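Local coordinates for particle-associated lyase (Acinetobacter bacteriophage AP22, PDB 4Y9V), which binds the capsular saccharide of Acinetobacter baumannii as a trimeric phage tailspike and probably cleaves the capsular polysaccharide as a lyase, at residues F96-E101 against I209-N214; A379-G384 against E415-K420; L523-V528 against Y617-I622. All blocks are in the same frame, centred on the assembly; numbering follows the deposited sequence. Where two conformers were deposited one is given.

The three contacts follow one another along an elongated chain: contact 1 near its N-terminal end, contact 2 nearest its centre, and contact 3 on the opposite side of that centre from contact 1. The centres of contacts 1 and 3 lie about 67 Å apart. Parallel pairing joins the strands of contacts 1 and 2, the first with phenylalanines on one sheet face and a charged, water-bridged pair on the other, the second almost wholly through backbone at two glycines. Contact 3 is antiparallel, within the C-terminal Ig-like domain, and lays an indole over a glycine backbone. Contacts 2 and 3 are mostly buried, contact 1 partly so, and contacts 1 and 3 both touch the third subunit.

Contact 1. Residues F96-E101 against I209-N214; sequences FEFVNE and INFKFN. With EDO (1,2-ethanediol), chain E; EDO (1,2-ethanediol), chain J.
Asn214 continues the strand pairing with its side chain: its amide binds both backbone polar atoms of Asn100, in the manner of a peptide group. Asn100 N donates to Asn214 OD1 at 2.8 Å, and Asn214 ND2 donates to Asn100 O at 3.0 Å, with that oxygen close to the amide plane. A chi1 of 62° puts CG of Asn214 between its own backbone N and carbonyl carbon, on the side of strand 96-100, just where the backbone bond, Asn214 N to Phe98 O, has become weak.

Before this point the pairing is regular and parallel, the short strand axes lying 8° apart. Lys212 N reaches Phe96 O at 2.9 Å and Phe98 N reaches Lys212 O at the same separation.

One face of the sheet is aromatic. CE1 of Phe96 stands 3.6 Å above the Phe98 ring, over its centre, while CZ of Phe211 meets the edge of that ring in its plane, 3.9 Å from Phe98 CE2. On the other face Glu97 CG meets Lys212 CB at 3.9 Å, and Thr102 of the second subunit lies against both residues. In the given lysine conformer Glu97 OE1 and Lys212 NZ are 4.7 Å apart, and a water bridges Glu97 OE2 to Lys212 NZ.

The pair closes a parallel sheet near the N-terminal end of the chain, ordered 45-46, 77-79, 96-100, 211-213. Strand 77-79 thus holds the other edge of 96-100, helix 63-71 touches Phe96, and strand 229-232 packs on Phe211 and Phe213.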
loop_
_atom_site.group_PDB
_atom_site.type_symbol
_atom_site.label_atom_id
_atom_site.label_comp_id
_atom_site.label_asym_id
_atom_site.label_seq_id
_atom_site.Cartn_x
_atom_site.Cartn_y
_atom_site.Cartn_z
ATOM N N PHE A 96 -22.617 26.829 -8.451
ATOM C CA PHE A 96 -23.027 26.722 -9.840
ATOM C C PHE A 96 -22.754 25.313 -10.304
ATOM O O PHE A 96 -21.708 24.776 -9.963
ATOM C CB PHE A 96 -22.235 27.739 -10.689
ATOM C CG PHE A 96 -22.795 27.926 -12.072
ATOM C CD1 PHE A 96 -22.381 27.152 -13.134
ATOM C CD2 PHE A 96 -23.759 28.895 -12.276
ATOM C CE1 PHE A 96 -22.927 27.351 -14.423
ATOM C CE2 PHE A 96 -24.278 29.082 -13.531
ATOM C CZ PHE A 96 -23.892 28.319 -14.604
ATOM N N GLU A 97 -23.639 24.763 -11.119
ATOM C CA GLU A 97 -23.472 23.429 -11.678
ATOM C C GLU A 97 -23.694 23.443 -13.188
ATOM O O GLU A 97 -24.753 23.901 -13.640
ATOM C CB GLU A 97 -24.444 22.449 -11.029
ATOM C CG GLU A 97 -24.360 21.043 -11.620
ATOM C CD GLU A 97 -25.178 19.976 -10.939
ATOM O OE1 GLU A 97 -25.967 20.306 -10.019
ATOM O OE2 GLU A 97 -25.022 18.777 -11.319
ATOM N N PHE A 98 -22.722 22.942 -13.931
ATOM C CA PHE A 98 -22.895 22.657 -15.346
ATOM C C PHE A 98 -23.312 21.199 -15.552
ATOM O O PHE A 98 -22.747 20.279 -14.948
ATOM C CB PHE A 98 -21.567 22.801 -16.120
ATOM C CG PHE A 98 -21.149 24.221 -16.379
ATOM C CD1 PHE A 98 -21.638 24.902 -17.508
ATOM C CD2 PHE A 98 -20.241 24.910 -15.559
ATOM C CE1 PHE A 98 -21.207 26.172 -17.803
ATOM C CE2 PHE A 98 -19.826 26.194 -15.868
ATOM C CZ PHE A 98 -20.302 26.824 -16.993
ATOM N N VAL A 99 -24.236 21.001 -16.508
ATOM C CA VAL A 99 -24.542 19.698 -17.072
ATOM C C VAL A 99 -24.305 19.837 -18.578
ATOM O O VAL A 99 -25.155 20.308 -19.331
ATOM C CB VAL A 99 -25.955 19.203 -16.772
ATOM C CG1 VAL A 99 -26.101 17.774 -17.285
ATOM C CG2 VAL A 99 -26.280 19.300 -15.313
ATOM N N ASN A 100 -23.091 19.478 -19.011
ATOM C CA ASN A 100 -22.647 19.676 -20.376
ATOM C C ASN A 100 -22.730 18.394 -21.194
ATOM O O ASN A 100 -22.266 17.357 -20.734
ATOM C CB ASN A 100 -21.214 20.195 -20.381
ATOM C CG ASN A 100 -21.114 21.569 -19.745
ATOM O OD1 ASN A 100 -22.019 22.353 -19.777
ATOM N ND2 ASN A 100 -19.940 21.861 -19.164
ATOM N N GLU A 101 -23.280 18.458 -22.403
ATOM C CA GLU A 101 -23.206 17.339 -23.318
ATOM C C GLU A 101 -21.743 17.089 -23.697
ATOM O O GLU A 101 -20.953 18.042 -23.816
ATOM C CB GLU A 101 -24.072 17.596 -24.549
ATOM C CG GLU A 101 -25.564 17.601 -24.277
ATOM C CD GLU A 101 -26.399 17.697 -25.544
ATOM O OE1 GLU A 101 -25.875 18.226 -26.565
ATOM O OE2 GLU A 101 -27.585 17.287 -25.553
ATOM N N ILE A 209 -17.108 27.592 -1.905
ATOM C CA ILE A 209 -17.960 27.482 -3.103
ATOM C C ILE A 209 -18.167 26.011 -3.462
ATOM O O ILE A 209 -17.266 25.188 -3.325
ATOM C CB ILE A 209 -17.342 28.238 -4.289
ATOM C CG1 ILE A 209 -18.380 28.406 -5.423
ATOM C CG2 ILE A 209 -16.047 27.597 -4.822
ATOM C CD1 ILE A 209 -17.940 29.367 -6.529
ATOM N N ASN A 210 -19.370 25.707 -4.005
ATOM C CA ASN A 210 -19.676 24.396 -4.554
ATOM C C ASN A 210 -19.929 24.531 -6.075
ATOM O O ASN A 210 -21.059 24.774 -6.512
ATOM C CB ASN A 210 -20.856 23.740 -3.829
ATOM C CG ASN A 210 -20.969 22.262 -4.170
ATOM O OD1 ASN A 210 -20.294 21.785 -5.050
ATOM N ND2 ASN A 210 -21.826 21.531 -3.467
ATOM N N PHE A 211 -18.856 24.435 -6.840
ATOM C CA PHE A 211 -18.826 24.559 -8.282
ATOM C C PHE A 211 -18.708 23.168 -8.869
ATOM O O PHE A 211 -17.730 22.481 -8.592
ATOM C CB PHE A 211 -17.650 25.426 -8.694
ATOM C CG PHE A 211 -17.509 25.577 -10.190
ATOM C CD1 PHE A 211 -18.269 26.498 -10.873
ATOM C CD2 PHE A 211 -16.618 24.806 -10.928
ATOM C CE1 PHE A 211 -18.177 26.660 -12.256
ATOM C CE2 PHE A 211 -16.482 24.958 -12.280
ATOM C CZ PHE A 211 -17.274 25.893 -12.952
ATOM N N LYS A 212 -19.714 22.744 -9.627
ATOM C CA LYS A 212 -19.852 21.358 -10.100
ATOM C C LYS A 212 -19.943 21.300 -11.603
ATOM O O LYS A 212 -20.475 22.204 -12.266
ATOM C CB LYS A 212 -21.147 20.714 -9.504
ATOM C CG LYS A 212 -21.095 20.705 -7.983
ATOM C CD LYS A 212 -22.296 19.950 -7.471
ATOM C CE LYS A 212 -22.261 18.447 -7.759
ATOM N NZ LYS A 212 -23.413 17.777 -7.014
ATOM N N PHE A 213 -19.490 20.169 -12.144
ATOM C CA PHE A 213 -19.657 19.889 -13.561
ATOM C C PHE A 213 -19.546 18.380 -13.743
ATOM O O PHE A 213 -18.725 17.719 -13.107
ATOM C CB PHE A 213 -18.620 20.609 -14.433
ATOM C CG PHE A 213 -17.182 20.413 -13.991
ATOM C CD1 PHE A 213 -16.645 21.293 -13.076
ATOM C CD2 PHE A 213 -16.388 19.401 -14.476
ATOM C CE1 PHE A 213 -15.349 21.167 -12.634
ATOM C CE2 PHE A 213 -15.081 19.260 -14.041
ATOM C CZ PHE A 213 -14.563 20.124 -13.096
ATOM N N ASN A 214 -20.342 17.839 -14.661
ATOM C CA ASN A 214 -20.187 16.471 -15.098
ATOM C C ASN A 214 -18.992 16.313 -16.039
ATOM O O ASN A 214 -18.292 15.284 -16.036
ATOM C CB ASN A 214 -21.454 15.953 -15.776
ATOM C CG ASN A 214 -21.817 16.712 -17.026
ATOM O OD1 ASN A 214 -21.662 17.925 -17.102
ATOM N ND2 ASN A 214 -22.285 16.027 -18.065
HETATM C C1 EDO E . -15.858 22.548 -5.814
HETATM O O1 EDO E . -16.303 23.892 -5.691
HETATM C C2 EDO E . -16.972 21.631 -5.367
HETATM O O2 EDO E . -17.173 21.855 -3.974
HETATM C C1 EDO J . -29.921 15.422 -27.242
HETATM O O1 EDO J . -28.508 15.194 -27.307
HETATM C C2 EDO J . -30.409 16.158 -28.450
HETATM O O2 EDO J . -30.265 15.390 -29.627
HETATM O O HOH W 1 -26.010 19.054 -7.004
HETATM O O HOH W 2 -25.072 17.106 -9.153
#

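Contact 2. Residues A379-G384 against E415-K420; sequences AEPRGG and EDLTVK. Unlike the reference sequence in segment 379-384: Glu380 (reference Lys). With EDO (1,2-ethanediol), chain D.
Gly384 makes the central pairing with strand 417-420, binding on both sides of Leu417: its N donates to Asp416 O at 2.8 Å and its O accepts from Thr418 N at 2.9 Å. Both bonds are nearly straight, with N-H...O angles of 166° and 169°, and define a parallel bridge between Gly384 and Leu417. A weak bond from Glu415 N to Arg382 O begins the pairing, and Gly383 CA lies 3.3 Å from Glu415 O. Positive phi at Gly383 (145°) and Gly384 would press a CB against the preceding carbonyl oxygen, and at Gly383 such an atom would also clash with Glu415 O. The side-chain contact is small: Pro381 CB meets Leu417 CD1 at 3.6 Å.

Outward from this backbone core, Arg382 extends from CG to NE, with CG anti to the backbone N. Its NH1 reaches O1 of a 1,2-ethanediol, probably from the crystallisation liquor, at 2.9 Å; O1 lies at the guanidinium edge and itself donates to Gly383 O. Arg382 NE bonds Tyr162 O, and the guanidinium makes a cation-pi contact with the Tyr162 ring. Asp416 forms a salt bridge with Lys452, and Thr418 OG1 bonds Asn454 ND2, both toward the next level of the pectin lyase-like beta-helix. Glu380, where the reference sequence has Lys, forms a salt bridge with Arg166 through OE2 and a hydrogen bond with Tyr169 OH through OE1.

Adjoining levels are thus joined by peptide groups at the Gly383-Gly384 pair, while Arg382, Asp416 and Glu380 have polar partners outside the two segments; Glu380 couples the loop to residues of the glycan pocket.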
loop_
_atom_site.group_PDB
_atom_site.type_symbol
_atom_site.label_atom_id
_atom_site.label_comp_id
_atom_site.label_asym_id
_atom_site.label_seq_id
_atom_site.Cartn_x
_atom_site.Cartn_y
_atom_site.Cartn_z
ATOM N N ALA A 379 15.678 18.963 -2.898
ATOM C CA ALA A 379 16.274 20.264 -3.175
ATOM C C ALA A 379 15.727 21.394 -2.336
ATOM O O ALA A 379 16.366 22.460 -2.336
ATOM C CB ALA A 379 15.987 20.667 -4.616
ATOM N N GLU A 380 14.625 21.211 -1.603
ATOM C CA GLU A 380 14.147 22.232 -0.662
ATOM C C GLU A 380 13.845 21.567 0.692
ATOM O O GLU A 380 12.728 21.680 1.206
ATOM C CB GLU A 380 12.932 22.991 -1.216
ATOM C CG GLU A 380 13.252 23.794 -2.468
ATOM C CD GLU A 380 12.120 24.722 -2.925
ATOM O OE1 GLU A 380 10.949 24.314 -2.878
ATOM O OE2 GLU A 380 12.422 25.869 -3.323
ATOM N N PRO A 381 14.804 20.842 1.290
ATOM C CA PRO A 381 14.478 20.118 2.504
ATOM C C PRO A 381 14.279 21.013 3.720
ATOM O O PRO A 381 15.076 21.902 4.006
ATOM C CB PRO A 381 15.713 19.218 2.739
ATOM C CG PRO A 381 16.837 19.943 2.034
ATOM C CD PRO A 381 16.171 20.587 0.829
ATOM N N ARG A 382 13.239 20.705 4.478
ATOM C CA ARG A 382 12.940 21.340 5.764
ATOM C C ARG A 382 13.259 20.441 6.934
ATOM O O ARG A 382 13.766 20.907 7.976
ATOM C CB ARG A 382 11.473 21.774 5.766
ATOM C CG ARG A 382 11.028 22.465 7.032
ATOM C CD ARG A 382 9.575 22.912 6.876
ATOM N NE ARG A 382 9.026 23.555 8.046
ATOM C CZ ARG A 382 8.428 22.964 9.003
ATOM N NH1 ARG A 382 8.375 21.620 9.071
ATOM N NH2 ARG A 382 7.925 23.659 9.989
ATOM N N GLY A 383 12.968 19.148 6.816
ATOM C CA GLY A 383 13.237 18.207 7.869
ATOM C C GLY A 383 12.153 17.141 7.912
ATOM O O GLY A 383 11.109 17.279 7.276
ATOM N N GLY A 384 12.401 16.107 8.672
ATOM C CA GLY A 384 11.524 14.961 8.742
ATOM C C GLY A 384 12.015 13.827 7.861
ATOM O O GLY A 384 13.176 13.792 7.456
ATOM N N GLU A 415 14.176 20.656 11.247
ATOM C CA GLU A 415 14.183 19.422 12.039
ATOM C C GLU A 415 15.209 18.488 11.393
ATOM O O GLU A 415 15.573 18.627 10.224
ATOM C CB GLU A 415 12.791 18.787 12.092
ATOM C CG GLU A 415 11.643 19.497 12.777
ATOM C CD GLU A 415 11.802 19.696 14.262
ATOM O OE1 GLU A 415 12.737 19.202 14.931
ATOM O OE2 GLU A 415 10.900 20.337 14.814
ATOM N N ASP A 416 15.633 17.479 12.159
ATOM C CA ASP A 416 16.524 16.462 11.627
ATOM C C ASP A 416 15.916 15.855 10.362
ATOM O O ASP A 416 14.682 15.667 10.291
ATOM C CB ASP A 416 16.740 15.374 12.653
ATOM C CG ASP A 416 17.483 15.790 13.911
ATOM O OD1 ASP A 416 18.076 16.894 13.946
ATOM O OD2 ASP A 416 17.524 14.982 14.874
ATOM N N LEU A 417 16.755 15.512 9.412
ATOM C CA LEU A 417 16.386 14.944 8.138
ATOM C C LEU A 417 16.764 13.467 8.096
ATOM O O LEU A 417 17.900 13.137 8.373
ATOM C CB LEU A 417 17.111 15.714 7.015
ATOM C CG LEU A 417 16.804 15.293 5.612
ATOM C CD1 LEU A 417 16.899 16.416 4.681
ATOM C CD2 LEU A 417 17.707 14.165 5.141
ATOM N N THR A 418 15.815 12.603 7.723
ATOM C CA THR A 418 16.093 11.171 7.602
ATOM C C THR A 418 15.681 10.678 6.230
ATOM O O THR A 418 14.520 10.896 5.855
ATOM C CB THR A 418 15.333 10.391 8.667
ATOM O OG1 THR A 418 15.724 10.821 9.976
ATOM C CG2 THR A 418 15.567 8.888 8.577
ATOM N N VAL A 419 16.566 10.040 5.507
ATOM C CA VAL A 419 16.212 9.326 4.277
ATOM C C VAL A 419 16.052 7.850 4.622
ATOM O O VAL A 419 17.024 7.276 5.148
ATOM C CB VAL A 419 17.264 9.501 3.174
ATOM C CG1 VAL A 419 16.877 8.684 1.939
ATOM C CG2 VAL A 419 17.457 10.960 2.819
ATOM N N LYS A 420 14.912 7.285 4.301
ATOM C CA LYS A 420 14.587 5.900 4.659
ATOM C C LYS A 420 14.217 5.134 3.385
ATOM O O LYS A 420 13.099 5.236 2.907
ATOM C CB LYS A 420 13.457 5.817 5.686
ATOM C CG LYS A 420 13.335 4.494 6.408
ATOM C CD LYS A 420 12.415 4.521 7.652
ATOM C CE LYS A 420 12.490 3.246 8.434
ATOM N NZ LYS A 420 11.614 3.357 9.636
HETATM C C1 EDO D . 8.409 18.912 6.847
HETATM O O1 EDO D . 9.485 19.605 7.326
HETATM C C2 EDO D . 7.796 17.992 7.852
HETATM O O2 EDO D . 7.120 18.734 8.850
#

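Contact 3. Residues L523-V528 against Y617-I622; sequences LQQGVV and YWESGI
Trp618 lies flat over the backbone of Gly526 in an antiparallel strand pair of the tailspike's C-terminal Ig-like domain. Gly526 N is 3.4 Å above the indole plane and Gln525 C 3.5 Å, both offset toward the rim. Trp618 CG stands between its own backbone N and carbonyl carbon (chi1 60°), and chi2 of -86° sets the ring's turn about CB-CG; a CB at Gly526 would clash with NE1. The same two residues form a hydrogen-bonded pair, with Gly526 N to Trp618 O and Trp618 N to Gly526 O both at 3.0 Å, and Gln524 pairs likewise with Ser620.

Also on the indole side, Gln524 CB touches Ser620 OG at 3.4 Å; beyond the pair, Tyr550 OH bonds both Ser620 OG and Gln524 NE2, while Leu546 packs on Trp618.

The face bearing Gln525, Val527, Tyr617 and Glu619 meets the neighbouring subunits. Val527 and Tyr617 run side by side, Val527 CG2 3.3 Å from Tyr617 CE1. Gln525 and Glu619 also point the same way, without a bond between them; Gln525 OE1 is held by Asn555 of the third subunit. Glu619 carboxylate oxygens approach those of Glu619 in both other subunits, so a shared proton is possible. At the indole edge, one water lies in the ring plane, accepting from Trp618 NE1 and donating to Val527 O, each at 2.9 Å.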
loop_
_atom_site.group_PDB
_atom_site.type_symbol
_atom_site.label_atom_id
_atom_site.label_comp_id
_atom_site.label_asym_id
_atom_site.label_seq_id
_atom_site.Cartn_x
_atom_site.Cartn_y
_atom_site.Cartn_z
ATOM N N LEU A 523 26.188 -7.225 8.030
ATOM C CA LEU A 523 27.094 -8.322 8.342
ATOM C C LEU A 523 27.475 -9.064 7.070
ATOM O O LEU A 523 26.741 -9.155 6.096
ATOM C CB LEU A 523 26.536 -9.280 9.413
ATOM C CG LEU A 523 26.642 -8.886 10.937
ATOM C CD1 LEU A 523 27.936 -9.192 11.719
ATOM C CD2 LEU A 523 26.272 -7.403 11.161
ATOM N N GLN A 524 28.694 -9.601 7.099
ATOM C CA GLN A 524 29.226 -10.505 6.079
ATOM C C GLN A 524 29.818 -11.721 6.814
ATOM O O GLN A 524 30.126 -11.639 8.007
ATOM C CB GLN A 524 30.257 -9.836 5.198
ATOM C CG GLN A 524 29.641 -8.721 4.341
ATOM C CD GLN A 524 30.664 -7.893 3.636
ATOM O OE1 GLN A 524 31.066 -8.190 2.485
ATOM N NE2 GLN A 524 31.107 -6.830 4.285
ATOM N N GLN A 525 29.980 -12.832 6.123
ATOM C CA GLN A 525 30.587 -14.000 6.765
ATOM C C GLN A 525 31.026 -14.942 5.675
ATOM O O GLN A 525 30.554 -14.898 4.537
ATOM C CB GLN A 525 29.614 -14.711 7.710
ATOM C CG GLN A 525 28.289 -15.106 7.029
ATOM C CD GLN A 525 27.469 -15.918 7.984
ATOM O OE1 GLN A 525 27.437 -17.130 7.857
ATOM N NE2 GLN A 525 26.757 -15.313 8.917
ATOM N N GLY A 526 31.914 -15.877 6.067
ATOM C CA GLY A 526 32.418 -16.848 5.121
ATOM C C GLY A 526 33.256 -17.902 5.797
ATOM O O GLY A 526 33.411 -17.963 7.016
ATOM N N VAL A 527 33.797 -18.766 4.920
ATOM C CA VAL A 527 34.626 -19.901 5.295
ATOM C C VAL A 527 35.861 -19.899 4.387
ATOM O O VAL A 527 35.766 -19.533 3.206
ATOM C CB VAL A 527 33.866 -21.241 5.178
ATOM C CG1 VAL A 527 33.321 -21.495 3.777
ATOM C CG2 VAL A 527 34.729 -22.418 5.672
ATOM N N VAL A 528 36.964 -20.371 4.911
ATOM C CA VAL A 528 38.160 -20.624 4.096
ATOM C C VAL A 528 38.852 -21.850 4.652
ATOM O O VAL A 528 39.171 -21.937 5.832
ATOM C CB VAL A 528 39.081 -19.386 4.091
ATOM C CG1 VAL A 528 39.447 -18.877 5.494
ATOM C CG2 VAL A 528 40.286 -19.621 3.240
ATOM N N TYR A 617 36.418 -19.843 9.873
ATOM C CA TYR A 617 35.183 -19.122 9.627
ATOM C C TYR A 617 35.335 -17.711 10.144
ATOM O O TYR A 617 36.045 -17.460 11.127
ATOM C CB TYR A 617 34.013 -19.796 10.327
ATOM C CG TYR A 617 33.790 -21.210 9.901
ATOM C CD1 TYR A 617 33.045 -21.488 8.769
ATOM C CD2 TYR A 617 34.305 -22.292 10.623
ATOM C CE1 TYR A 617 32.811 -22.794 8.353
ATOM C CE2 TYR A 617 34.060 -23.595 10.229
ATOM C CZ TYR A 617 33.293 -23.859 9.107
ATOM O OH TYR A 617 33.061 -25.159 8.777
ATOM N N TRP A 618 34.608 -16.771 9.533
ATOM C CA TRP A 618 34.670 -15.394 9.943
ATOM C C TRP A 618 33.305 -14.734 9.748
ATOM O O TRP A 618 32.521 -15.127 8.882
ATOM C CB TRP A 618 35.782 -14.613 9.171
ATOM C CG TRP A 618 35.533 -14.620 7.684
ATOM C CD1 TRP A 618 35.898 -15.574 6.776
ATOM C CD2 TRP A 618 34.768 -13.660 6.963
ATOM N NE1 TRP A 618 35.433 -15.276 5.532
ATOM C CE2 TRP A 618 34.729 -14.079 5.622
ATOM C CE3 TRP A 618 34.110 -12.451 7.292
ATOM C CZ2 TRP A 618 34.056 -13.358 4.623
ATOM C CZ3 TRP A 618 33.445 -11.763 6.310
ATOM C CH2 TRP A 618 33.429 -12.194 4.986
ATOM N N GLU A 619 33.100 -13.689 10.546
ATOM C CA GLU A 619 31.947 -12.817 10.422
ATOM C C GLU A 619 32.379 -11.389 10.709
ATOM O O GLU A 619 33.129 -11.164 11.664
ATOM C CB GLU A 619 30.842 -13.237 11.408
ATOM C CG GLU A 619 29.556 -12.457 11.211
ATOM C CD GLU A 619 28.434 -12.980 12.031
ATOM O OE1 GLU A 619 27.857 -12.071 12.725
ATOM O OE2 GLU A 619 28.145 -14.183 12.035
ATOM N N SER A 620 31.910 -10.447 9.905
ATOM C CA SER A 620 32.181 -9.038 10.114
ATOM C C SER A 620 30.864 -8.276 10.262
ATOM O O SER A 620 29.836 -8.674 9.700
ATOM C CB SER A 620 32.950 -8.468 8.938
ATOM O OG SER A 620 32.256 -8.570 7.706
ATOM N N GLY A 621 30.911 -7.136 10.933
ATOM C CA GLY A 621 29.736 -6.278 11.025
ATOM C C GLY A 621 30.043 -5.063 11.878
ATOM O O GLY A 621 31.060 -5.016 12.559
ATOM N N ILE A 622 29.106 -4.095 11.861
ATOM C CA ILE A 622 29.163 -2.943 12.775
ATOM C C ILE A 622 27.733 -2.701 13.271
ATOM O O ILE A 622 26.810 -2.634 12.449
ATOM C CB ILE A 622 29.743 -1.684 12.104
ATOM C CG1 ILE A 622 31.179 -1.938 11.677
ATOM C CG2 ILE A 622 29.602 -0.492 13.036
ATOM C CD1 ILE A 622 31.820 -0.819 10.865
HETATM O O HOH W 3 35.983 -16.664 3.005
#